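Local coordinates for protein branched-chain amino acid aminotransferase (Thermoproteus uzoniensis, PDB 5CE8) that probably transfers the amino group of leucine, isoleucine or valine to 2-oxoglutarate, using pyridoxal 5'-phosphate as its cofactor, at residues W149-T154 with V194-G199; M187-G192 with L215-L220; I223-V228 with L239-I244; A255-T260 with T265-I270. All coordinates share one frame; numbering follows the deposited sequence.

Interaction 1. Residues W149-T154 with V194-G199; sequences WRRVHT and VVEGSG. With PLP (pyridoxal-5'-phosphate), chain D.
Arg151 reaches from the loop between strand 142-146 and helix 167-179 to Val195 and Glu196, which form a classic beta bulge: both residues face Met187 on the neighbouring strand. The bulge lets consecutive side chains serve one contact, Val195 taking the base of the arginine and Glu196 its far half. Near the backbone, CB of Arg151 sits 3.8 Å from CG2 of Val195, the two side chains crossing at about a right angle. The chain leaves with CG opposite the backbone N (chi1 -177°), then bends at chi2, which carries NE to 3.7 Å from CG of Glu196. Here the carboxylate lies over one face of the guanidinium, displaced toward its rim, with the planes 49° apart. NH2 of Arg151 and OE2 of Glu196 are 4.2 Å apart, so opposite charges face each other without an N-H aimed at the oxygen. The directed bonds go elsewhere: Arg151 NE donates to Gly218 O, while Glu196 OE2 accepts from Leu220 N. Those bonds steady both groups in the cofactor pocket, where the methyl carbon C2A of pyridoxal phosphate lies over one face of the guanidinium, 3.8 Å from Arg151 NH1. As in other class IV aminotransferases, a glutamate meets the pyridine nitrogen: Glu196 OE1 is modelled 2.5 Å from PLP N1.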
# COMPACT_ATOMS: atom_id res chain seq x y z
N TRP A 149 -2.73 0.46 -15.80
CA TRP A 149 -1.67 -0.40 -15.37
C TRP A 149 -0.56 0.30 -14.64
O TRP A 149 0.01 1.21 -15.12
CB TRP A 149 -1.05 -1.12 -16.61
CG TRP A 149 -2.06 -2.02 -17.27
CD1 TRP A 149 -2.78 -1.72 -18.36
CD2 TRP A 149 -2.45 -3.32 -16.87
NE1 TRP A 149 -3.60 -2.73 -18.65
CE2 TRP A 149 -3.47 -3.70 -17.69
CE3 TRP A 149 -2.14 -4.13 -15.81
CZ2 TRP A 149 -4.15 -4.96 -17.55
CZ3 TRP A 149 -2.79 -5.34 -15.65
CH2 TRP A 149 -3.80 -5.73 -16.52
N ARG A 150 -0.24 -0.13 -13.45
CA ARG A 150 0.90 0.39 -12.76
C ARG A 150 2.17 -0.35 -13.15
O ARG A 150 2.09 -1.53 -13.47
CB ARG A 150 0.71 0.27 -11.25
CG ARG A 150 -0.54 0.94 -10.73
CD ARG A 150 -0.46 2.48 -10.94
NE ARG A 150 -1.50 3.26 -10.25
CZ ARG A 150 -2.54 3.91 -10.83
NH1 ARG A 150 -2.80 3.88 -12.15
NH2 ARG A 150 -3.38 4.65 -10.06
N ARG A 151 3.30 0.35 -13.13
CA ARG A 151 4.61 -0.28 -13.28
C ARG A 151 4.84 -1.42 -12.28
O ARG A 151 4.59 -1.30 -11.09
CB ARG A 151 5.72 0.78 -13.13
CG ARG A 151 7.15 0.38 -13.32
CD ARG A 151 7.69 0.11 -14.76
NE ARG A 151 9.15 0.09 -14.64
CZ ARG A 151 10.02 -0.73 -15.26
NH1 ARG A 151 9.64 -1.58 -16.20
NH2 ARG A 151 11.33 -0.66 -14.97
N VAL A 152 5.41 -2.49 -12.75
CA VAL A 152 5.55 -3.66 -11.91
C VAL A 152 6.54 -3.17 -10.79
O VAL A 152 7.46 -2.36 -11.09
CB VAL A 152 5.94 -4.96 -12.69
CG1 VAL A 152 7.20 -4.90 -13.43
CG2 VAL A 152 6.05 -6.12 -11.75
N HIS A 153 6.36 -3.63 -9.57
CA HIS A 153 7.02 -3.11 -8.38
C HIS A 153 8.29 -3.92 -8.04
O HIS A 153 8.35 -5.13 -8.28
CB HIS A 153 6.03 -3.13 -7.22
CG HIS A 153 6.47 -2.30 -6.04
ND1 HIS A 153 7.05 -2.83 -4.92
CD2 HIS A 153 6.43 -0.95 -5.83
CE1 HIS A 153 7.37 -1.87 -4.09
NE2 HIS A 153 6.97 -0.71 -4.61
N THR A 154 9.31 -3.24 -7.50
CA THR A 154 10.60 -3.90 -7.08
C THR A 154 10.45 -5.12 -6.12
O THR A 154 11.27 -6.08 -6.18
CB THR A 154 11.61 -2.81 -6.50
OG1 THR A 154 12.88 -3.37 -6.09
CG2 THR A 154 11.00 -2.14 -5.19
N VAL A 194 4.64 9.16 -11.16
CA VAL A 194 5.01 8.90 -12.61
C VAL A 194 6.39 8.24 -12.67
O VAL A 194 7.38 8.72 -12.10
CB VAL A 194 5.01 10.24 -13.41
CG1 VAL A 194 5.52 10.10 -14.88
CG2 VAL A 194 3.65 10.84 -13.45
N VAL A 195 6.54 7.15 -13.40
CA VAL A 195 7.87 6.62 -13.55
C VAL A 195 8.41 6.41 -14.99
O VAL A 195 9.59 6.66 -15.22
CB VAL A 195 8.12 5.38 -12.70
CG1 VAL A 195 8.27 5.79 -11.25
CG2 VAL A 195 7.01 4.36 -12.83
N GLU A 196 7.61 5.94 -15.88
CA GLU A 196 8.13 5.35 -17.17
C GLU A 196 7.11 5.58 -18.27
O GLU A 196 5.93 5.72 -17.97
CB GLU A 196 8.31 3.90 -16.95
CG GLU A 196 9.54 3.40 -16.23
CD GLU A 196 10.76 3.34 -17.07
OE1 GLU A 196 10.67 3.42 -18.29
OE2 GLU A 196 11.84 3.19 -16.53
N GLY A 197 7.53 5.56 -19.55
CA GLY A 197 6.63 5.27 -20.61
C GLY A 197 6.65 3.74 -20.70
O GLY A 197 7.39 3.06 -19.97
N SER A 198 6.01 3.16 -21.65
CA SER A 198 6.15 1.70 -21.82
C SER A 198 7.59 1.23 -22.05
O SER A 198 8.03 0.20 -21.52
CB SER A 198 5.19 1.17 -22.91
OG SER A 198 5.51 1.56 -24.24
N GLY A 199 8.33 2.01 -22.80
CA GLY A 199 9.70 1.74 -23.07
C GLY A 199 10.61 2.97 -23.04
O GLY A 199 11.50 3.04 -23.86
N1 PLP D . 12.51 2.38 -19.68
C2 PLP D . 12.37 1.06 -19.71
C2A PLP D . 11.25 0.39 -18.96
C3 PLP D . 13.22 0.23 -20.55
O3 PLP D . 12.99 -1.14 -20.64
C4 PLP D . 14.30 0.90 -21.32
C4A PLP D . 15.27 0.14 -22.21
C5 PLP D . 14.38 2.38 -21.17
C6 PLP D . 13.43 3.03 -20.33
C5A PLP D . 15.34 3.26 -21.91
O4P PLP D . 16.66 2.89 -21.71
P PLP D . 17.74 3.32 -22.78
O1P PLP D . 17.35 2.76 -24.19
O2P PLP D . 17.92 4.77 -22.64
O3P PLP D . 19.02 2.60 -22.46

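Interaction 2. Residues M187-G192 with L215-L220; sequences MLNAEG and LEDGIL. With PLP (pyridoxal-5'-phosphate), chain D.
Asn189 meets Asp217 just where strand 184-188 runs into a type I beta turn, Asn189 to Gly192, and the chain opposite is the loop that leads from strand 209-212 toward the cofactor. CG of Asn189 stands between its backbone N and carbonyl carbon (chi1 72°), and from there ND2 donates to Asp217 O at 2.9 Å. The bond is nearly straight, 163° at the hydrogen. It lies in the amide plane of Asn189 and meets a lone pair in the carbonyl plane. ND2 also donates to a water 2.9 Å away, which in turn gives a weak bond to Asp217 OD1. On the other side of the amide, OD1 accepts from the backbone N of Lys193, and more weakly from Glu191 N within the turn. Glu191 follows: its OE1 accepts a hydrogen bond from a second water, 2.7 Å away, which makes a weak, long bond to Asp217 O; its OE2 is held by His153 NE2. Gly192 closes the turn with its N on Asn189 O, 2.9 Å apart, at a positive phi that suits glycine. Farther along the loop, Leu220 CB packs 3.6 Å from PLP C2, so the same loop that takes the Asn189 bond goes on to line the cofactor ring. With its nitrogen donating and its oxygen accepting, the Asn189 amide has its orientation settled, and it ties Asp217 by the backbone, while Asp217 OD2 pairs with Ser243 OG.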
# COMPACT_ATOMS: atom_id res chain seq x y z
N MET A 187 3.20 5.43 -17.09
CA MET A 187 2.84 4.54 -16.06
C MET A 187 3.26 5.13 -14.72
O MET A 187 4.42 5.62 -14.57
CB MET A 187 3.62 3.19 -16.21
CG MET A 187 2.96 2.22 -17.20
SD MET A 187 3.67 0.53 -17.11
CE MET A 187 4.98 1.00 -18.07
N LEU A 188 2.32 5.12 -13.80
CA LEU A 188 2.53 5.42 -12.39
C LEU A 188 3.13 4.19 -11.71
O LEU A 188 2.83 3.07 -12.08
CB LEU A 188 1.26 5.77 -11.72
CG LEU A 188 0.49 6.94 -12.28
CD1 LEU A 188 -0.64 7.45 -11.38
CD2 LEU A 188 1.46 8.12 -12.56
N ASN A 189 4.00 4.38 -10.71
CA ASN A 189 4.42 3.28 -9.83
C ASN A 189 3.33 2.91 -8.73
O ASN A 189 2.23 3.51 -8.70
CB ASN A 189 5.80 3.54 -9.25
CG ASN A 189 5.82 4.64 -8.18
OD1 ASN A 189 4.79 5.34 -7.93
ND2 ASN A 189 7.03 4.95 -7.72
N ALA A 190 3.60 1.93 -7.84
CA ALA A 190 2.55 1.44 -6.91
C ALA A 190 2.17 2.57 -5.94
O ALA A 190 1.11 2.59 -5.38
CB ALA A 190 3.02 0.32 -6.10
N GLU A 191 3.07 3.48 -5.74
CA GLU A 191 2.94 4.57 -4.76
C GLU A 191 2.31 5.78 -5.45
O GLU A 191 2.13 6.83 -4.82
CB GLU A 191 4.31 4.93 -4.16
CG GLU A 191 4.97 3.79 -3.30
CD GLU A 191 5.82 2.78 -4.08
OE1 GLU A 191 5.93 2.93 -5.32
OE2 GLU A 191 6.41 1.80 -3.42
N GLY A 192 2.04 5.67 -6.72
CA GLY A 192 1.28 6.68 -7.45
C GLY A 192 2.06 7.77 -8.16
O GLY A 192 1.46 8.70 -8.61
N LEU A 215 16.04 6.94 -9.30
CA LEU A 215 16.39 5.51 -9.50
C LEU A 215 15.50 4.60 -8.75
O LEU A 215 14.99 3.60 -9.28
CB LEU A 215 17.84 5.28 -9.10
CG LEU A 215 18.91 5.03 -10.17
CD1 LEU A 215 18.82 5.97 -11.33
CD2 LEU A 215 20.29 5.14 -9.54
N GLU A 216 15.20 5.03 -7.52
CA GLU A 216 14.49 4.23 -6.57
C GLU A 216 13.01 4.07 -6.87
O GLU A 216 12.36 3.30 -6.19
CB GLU A 216 14.69 4.80 -5.16
CG GLU A 216 14.38 6.23 -4.93
CD GLU A 216 15.63 7.16 -5.08
OE1 GLU A 216 16.60 6.85 -5.84
OE2 GLU A 216 15.65 8.21 -4.44
N ASP A 217 12.47 4.91 -7.75
CA ASP A 217 11.05 4.95 -7.97
C ASP A 217 10.48 3.73 -8.76
O ASP A 217 9.27 3.57 -8.84
CB ASP A 217 10.58 6.28 -8.57
CG ASP A 217 10.20 7.36 -7.46
OD1 ASP A 217 10.58 7.20 -6.28
OD2 ASP A 217 9.58 8.39 -7.82
N GLY A 218 11.34 2.88 -9.34
CA GLY A 218 10.89 1.82 -10.16
C GLY A 218 11.25 1.96 -11.64
O GLY A 218 10.67 1.30 -12.34
N ILE A 219 12.18 2.84 -12.05
CA ILE A 219 12.61 2.99 -13.47
C ILE A 219 13.66 1.97 -13.88
O ILE A 219 14.31 1.32 -13.02
CB ILE A 219 13.14 4.42 -13.81
CG1 ILE A 219 14.36 4.80 -12.93
CG2 ILE A 219 12.07 5.48 -13.52
CD1 ILE A 219 15.13 6.02 -13.41
N LEU A 220 13.76 1.77 -15.20
CA LEU A 220 14.99 1.24 -15.71
C LEU A 220 15.93 2.46 -15.89
O LEU A 220 15.46 3.52 -16.34
CB LEU A 220 14.68 0.51 -17.00
CG LEU A 220 16.01 -0.15 -17.35
CD1 LEU A 220 15.77 -1.64 -17.40
CD2 LEU A 220 16.64 0.49 -18.54
N1 PLP D . 12.51 2.38 -19.68
C2 PLP D . 12.37 1.06 -19.71
C2A PLP D . 11.25 0.39 -18.96
C3 PLP D . 13.22 0.23 -20.55
O3 PLP D . 12.99 -1.14 -20.64
C4 PLP D . 14.30 0.90 -21.32
C4A PLP D . 15.27 0.14 -22.21
C5 PLP D . 14.38 2.38 -21.17
C6 PLP D . 13.43 3.03 -20.33
C5A PLP D . 15.34 3.26 -21.91
O4P PLP D . 16.66 2.89 -21.71
P PLP D . 17.74 3.32 -22.78
O1P PLP D . 17.35 2.76 -24.19
O2P PLP D . 17.92 4.77 -22.64
O3P PLP D . 19.02 2.60 -22.46
O HOH W 1 7.78 6.01 -5.18
O HOH W 2 8.26 1.80 -6.04

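Interaction 3. Residues I223-V228 with L239-I244; sequences ITRETV and LLEKSI. With PLP (pyridoxal-5'-phosphate), chain D.
Arg225 reaches Glu241 by stretching out almost fully: CG lies opposite the backbone N (chi1 172°), and the chain stays extended as far as NE. Glu241 answers from its strand, its CG beside the backbone N and opposite the carbonyl carbon (chi1 -67°), with the rest of the chain extended. The result is a salt bridge through one nitrogen, Arg225 NH2 to Glu241 OE2 at 2.8 Å. The oxygen sits at the edge of the guanidinium, near its plane, yet the nitrogen approaches from above the carboxylate plane; the two planes are 71° apart. NH2 also donates to Pro213 O, so this one nitrogen links helix, strand and loop. The same helix start holds the cofactor phosphate: Ile223 N donates to PLP O3P at 3.2 Å, and Thr224 grips PLP O2P through both N, 2.8 Å, and OG1, 2.9 Å. A helix N terminus turned on a phosphate would help offset its charge. This bridge spans a beta-alpha-beta unit, in which strand 209-212 lies parallel to strand 239-241 and helix 223-235 connects them; the Arg225 side chain also touches Phe203 of strand 201-206.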
# COMPACT_ATOMS: atom_id res chain seq x y z
N ILE A 223 20.27 4.70 -20.35
CA ILE A 223 21.48 5.26 -20.87
C ILE A 223 21.18 6.53 -21.69
O ILE A 223 22.02 7.40 -21.73
CB ILE A 223 22.24 4.22 -21.67
CG1 ILE A 223 22.86 3.28 -20.64
CG2 ILE A 223 23.36 4.86 -22.53
CD1 ILE A 223 23.46 2.00 -21.12
N THR A 224 20.03 6.62 -22.33
CA THR A 224 19.62 7.88 -22.89
C THR A 224 19.36 8.90 -21.77
O THR A 224 19.79 10.07 -21.88
CB THR A 224 18.38 7.70 -23.81
OG1 THR A 224 18.67 6.65 -24.78
CG2 THR A 224 18.12 8.98 -24.54
N ARG A 225 18.75 8.41 -20.71
CA ARG A 225 18.53 9.20 -19.46
C ARG A 225 19.85 9.72 -18.93
O ARG A 225 19.97 10.94 -18.64
CB ARG A 225 17.74 8.38 -18.47
CG ARG A 225 17.60 9.00 -17.05
CD ARG A 225 17.02 7.98 -16.15
NE ARG A 225 16.69 8.54 -14.83
CZ ARG A 225 17.53 8.67 -13.82
NH1 ARG A 225 18.81 8.27 -13.91
NH2 ARG A 225 17.08 9.27 -12.74
N GLU A 226 20.85 8.83 -18.83
CA GLU A 226 22.11 9.18 -18.34
C GLU A 226 22.76 10.21 -19.29
O GLU A 226 23.28 11.27 -18.84
CB GLU A 226 23.01 7.96 -18.20
CG GLU A 226 24.29 8.19 -17.40
CD GLU A 226 25.19 6.98 -17.37
OE1 GLU A 226 24.73 5.85 -16.96
OE2 GLU A 226 26.36 7.13 -17.73
N THR A 227 22.70 9.97 -20.58
CA THR A 227 23.19 11.01 -21.53
C THR A 227 22.54 12.39 -21.31
O THR A 227 23.26 13.44 -21.31
CB THR A 227 23.02 10.48 -22.99
OG1 THR A 227 23.69 9.20 -23.03
CG2 THR A 227 23.54 11.36 -23.95
N VAL A 228 21.22 12.40 -21.24
CA VAL A 228 20.46 13.63 -21.00
C VAL A 228 20.99 14.33 -19.72
O VAL A 228 21.15 15.60 -19.69
CB VAL A 228 18.98 13.37 -20.95
CG1 VAL A 228 18.17 14.53 -20.33
CG2 VAL A 228 18.43 13.10 -22.39
N LEU A 239 19.03 20.33 -12.81
CA LEU A 239 18.41 19.04 -12.95
C LEU A 239 18.18 18.39 -11.59
O LEU A 239 19.05 18.41 -10.71
CB LEU A 239 19.25 18.10 -13.81
CG LEU A 239 18.47 16.78 -14.08
CD1 LEU A 239 18.55 16.40 -15.51
CD2 LEU A 239 19.01 15.67 -13.16
N LEU A 240 17.00 17.80 -11.41
CA LEU A 240 16.68 17.19 -10.11
C LEU A 240 16.09 15.84 -10.44
O LEU A 240 15.19 15.77 -11.33
CB LEU A 240 15.65 18.00 -9.37
CG LEU A 240 16.15 19.29 -8.78
CD1 LEU A 240 14.94 20.16 -8.43
CD2 LEU A 240 17.11 19.06 -7.58
N GLU A 241 16.62 14.83 -9.75
CA GLU A 241 16.06 13.54 -9.72
C GLU A 241 15.17 13.43 -8.56
O GLU A 241 15.65 13.16 -7.49
CB GLU A 241 17.13 12.49 -9.67
CG GLU A 241 17.89 12.48 -10.95
CD GLU A 241 19.02 11.50 -10.88
OE1 GLU A 241 20.11 11.95 -10.84
OE2 GLU A 241 18.81 10.29 -10.79
N LYS A 242 13.86 13.65 -8.81
CA LYS A 242 12.85 13.74 -7.75
C LYS A 242 11.54 13.07 -8.24
O LYS A 242 11.18 13.11 -9.45
CB LYS A 242 12.73 15.24 -7.51
CG LYS A 242 11.90 15.84 -6.43
N SER A 243 10.75 12.53 -7.32
CA SER A 243 9.50 11.94 -7.74
C SER A 243 8.61 12.95 -8.41
O SER A 243 8.66 14.16 -8.03
CB SER A 243 8.80 11.31 -6.57
OG SER A 243 9.65 10.34 -6.05
N ILE A 244 7.93 12.50 -9.47
CA ILE A 244 7.01 13.33 -10.23
C ILE A 244 5.56 12.91 -9.99
O ILE A 244 5.27 11.81 -10.18
CB ILE A 244 7.36 13.21 -11.75
CG1 ILE A 244 8.63 14.02 -11.98
CG2 ILE A 244 6.27 13.86 -12.59
CD1 ILE A 244 9.21 13.82 -13.34
N1 PLP D . 12.51 2.38 -19.68
C2 PLP D . 12.37 1.06 -19.71
C2A PLP D . 11.25 0.39 -18.96
C3 PLP D . 13.22 0.23 -20.55
O3 PLP D . 12.99 -1.14 -20.64
C4 PLP D . 14.30 0.90 -21.32
C4A PLP D . 15.27 0.14 -22.21
C5 PLP D . 14.38 2.38 -21.17
C6 PLP D . 13.43 3.03 -20.33
C5A PLP D . 15.34 3.26 -21.91
O4P PLP D . 16.66 2.89 -21.71
P PLP D . 17.74 3.32 -22.78
O1P PLP D . 17.35 2.76 -24.19
O2P PLP D . 17.92 4.77 -22.64
O3P PLP D . 19.02 2.60 -22.46

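Interaction 4. Residues A255-T260 with T265-I270; sequences AFFVGT and TPIIEI. With PLP (pyridoxal-5'-phosphate), chain D.
Phe257 and Thr265 form an antiparallel hydrogen-bonded pair in the beta hairpin of strands 254-259 and 265-270; the axes of 255-259 and 265-270 approach to 4.3 Å, their N-to-C directions 142° apart. Phe257 N donates to Thr265 O and Thr265 N to Phe257 O, both at 2.8 Å. One step on, Phe256 and Pro266 make a non-hydrogen-bonded pair, a place where the missing amide proton of proline costs no bond between these strands. Ile267 N then reaches Ala255 O, again at 2.8 Å. The side chains divide between two faces. Phe256 and Pro266 point to the one covered by helix 279-292, and the Phe256 ring lies parallel to that of Phe203. On the other, Ile267 sets its chain across the Phe257 ring at about a right angle; with CG1 beside the backbone N (chi1 -67°), its CD1 lands over the ring centre. This is a CH-pi contact, CD1 lying 3.5 Å from the ring centroid and only 14° off the normal. Ala255 CB closes in on Ile267 CB at 3.9 Å. Beyond the paired residues, the chain leaves strand 254-259 at the cofactor phosphate, where Thr260 OG1 donates to PLP O1P at 2.7 Å.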
# COMPACT_ATOMS: atom_id res chain seq x y z
N ALA A 255 7.61 18.56 -21.40
CA ALA A 255 7.77 17.12 -21.11
C ALA A 255 8.27 16.38 -22.31
O ALA A 255 8.03 16.77 -23.47
CB ALA A 255 6.46 16.47 -20.63
N PHE A 256 9.10 15.41 -22.04
CA PHE A 256 9.64 14.53 -23.06
C PHE A 256 10.04 13.14 -22.54
O PHE A 256 10.40 12.95 -21.38
CB PHE A 256 10.82 15.19 -23.79
CG PHE A 256 12.02 15.56 -22.96
CD1 PHE A 256 12.06 16.74 -22.25
CD2 PHE A 256 13.16 14.75 -22.92
CE1 PHE A 256 13.21 17.16 -21.54
CE2 PHE A 256 14.29 15.16 -22.23
CZ PHE A 256 14.30 16.33 -21.47
N PHE A 257 9.96 12.19 -23.46
CA PHE A 257 10.43 10.83 -23.30
C PHE A 257 11.83 10.70 -23.92
O PHE A 257 12.17 11.38 -24.93
CB PHE A 257 9.61 9.88 -24.14
CG PHE A 257 8.24 9.58 -23.64
CD1 PHE A 257 8.05 8.98 -22.43
CD2 PHE A 257 7.09 9.89 -24.43
CE1 PHE A 257 6.78 8.63 -22.01
CE2 PHE A 257 5.83 9.58 -23.99
CZ PHE A 257 5.66 8.93 -22.77
N VAL A 258 12.63 9.79 -23.33
CA VAL A 258 13.98 9.49 -23.78
C VAL A 258 14.12 7.95 -23.76
O VAL A 258 13.49 7.27 -22.89
CB VAL A 258 15.11 10.22 -23.00
CG1 VAL A 258 14.82 11.71 -22.94
CG2 VAL A 258 15.24 9.68 -21.61
N GLY A 259 14.87 7.44 -24.76
CA GLY A 259 15.15 6.05 -24.88
C GLY A 259 15.93 5.84 -26.15
O GLY A 259 15.96 6.73 -27.03
N THR A 260 16.57 4.66 -26.23
CA THR A 260 17.41 4.36 -27.30
C THR A 260 16.55 4.50 -28.54
O THR A 260 16.97 5.25 -29.44
CB THR A 260 18.14 3.01 -27.18
OG1 THR A 260 19.18 3.13 -26.19
CG2 THR A 260 18.83 2.59 -28.54
N THR A 265 11.90 12.61 -27.48
CA THR A 265 10.61 12.85 -28.12
C THR A 265 9.88 13.78 -27.17
O THR A 265 9.64 13.38 -26.02
CB THR A 265 9.89 11.52 -28.36
OG1 THR A 265 10.63 10.74 -29.30
CG2 THR A 265 8.45 11.72 -28.84
N PRO A 266 9.52 15.02 -27.62
CA PRO A 266 8.57 15.92 -26.94
C PRO A 266 7.22 15.22 -26.64
O PRO A 266 6.71 14.50 -27.50
CB PRO A 266 8.28 17.02 -28.02
CG PRO A 266 9.40 16.97 -28.92
CD PRO A 266 9.80 15.52 -28.99
N ILE A 267 6.64 15.46 -25.48
CA ILE A 267 5.29 15.05 -25.16
C ILE A 267 4.37 16.31 -25.29
O ILE A 267 4.53 17.21 -24.53
CB ILE A 267 5.24 14.41 -23.76
CG1 ILE A 267 6.01 13.12 -23.79
CG2 ILE A 267 3.83 14.00 -23.43
CD1 ILE A 267 6.51 12.69 -22.44
N ILE A 268 3.50 16.38 -26.29
CA ILE A 268 2.71 17.59 -26.49
C ILE A 268 1.27 17.48 -25.96
O ILE A 268 0.53 18.43 -25.98
CB ILE A 268 2.72 18.11 -27.95
CG1 ILE A 268 2.27 17.03 -28.93
CG2 ILE A 268 4.12 18.69 -28.22
CD1 ILE A 268 1.94 17.50 -30.36
N GLU A 269 0.91 16.32 -25.48
CA GLU A 269 -0.40 16.11 -24.90
C GLU A 269 -0.32 15.01 -23.90
O GLU A 269 0.32 14.00 -24.14
CB GLU A 269 -1.41 15.86 -25.95
CG GLU A 269 -2.79 16.11 -25.49
CD GLU A 269 -3.78 15.41 -26.42
OE1 GLU A 269 -4.15 16.01 -27.41
OE2 GLU A 269 -4.17 14.24 -26.19
N ILE A 270 -0.85 15.28 -22.72
CA ILE A 270 -1.03 14.30 -21.67
C ILE A 270 -2.44 14.39 -21.12
O ILE A 270 -2.81 15.36 -20.45
CB ILE A 270 -0.05 14.50 -20.49
CG1 ILE A 270 1.39 14.39 -20.95
CG2 ILE A 270 -0.31 13.46 -19.45
N1 PLP D . 12.51 2.38 -19.68
C2 PLP D . 12.37 1.06 -19.71
C2A PLP D . 11.25 0.39 -18.96
C3 PLP D . 13.22 0.23 -20.55
O3 PLP D . 12.99 -1.14 -20.64
C4 PLP D . 14.30 0.90 -21.32
C4A PLP D . 15.27 0.14 -22.21
C5 PLP D . 14.38 2.38 -21.17
C6 PLP D . 13.43 3.03 -20.33
C5A PLP D . 15.34 3.26 -21.91
O4P PLP D . 16.66 2.89 -21.71
P PLP D . 17.74 3.32 -22.78
O1P PLP D . 17.35 2.76 -24.19
O2P PLP D . 17.92 4.77 -22.64
O3P PLP D . 19.02 2.60 -22.46
O HOH W 3 6.25 19.33 -23.85

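How the interactions relate
All four interactions reach the same mixed sheet and touch one pyridoxal phosphate. Along the chain, interactions 1 and 2 alternate their segments and lie closest, with centres 6 Å apart, sharing the neighbouring strands 184-188 and 194-197. Interactions 3 and 4 follow in series, their centres 13 Å apart, and meet where Thr224 packs on Gly259. Interactions 2 and 4 stay apart, nearest atoms about 7 Å, while Ile244 joins interaction 3 to Val194 of interaction 1 and Asp217 joins it to interaction 2 through Ser243. The cofactor is thereby held from two ends: interactions 1 and 2 line its ring, and interactions 3 and 4 bind its phosphate.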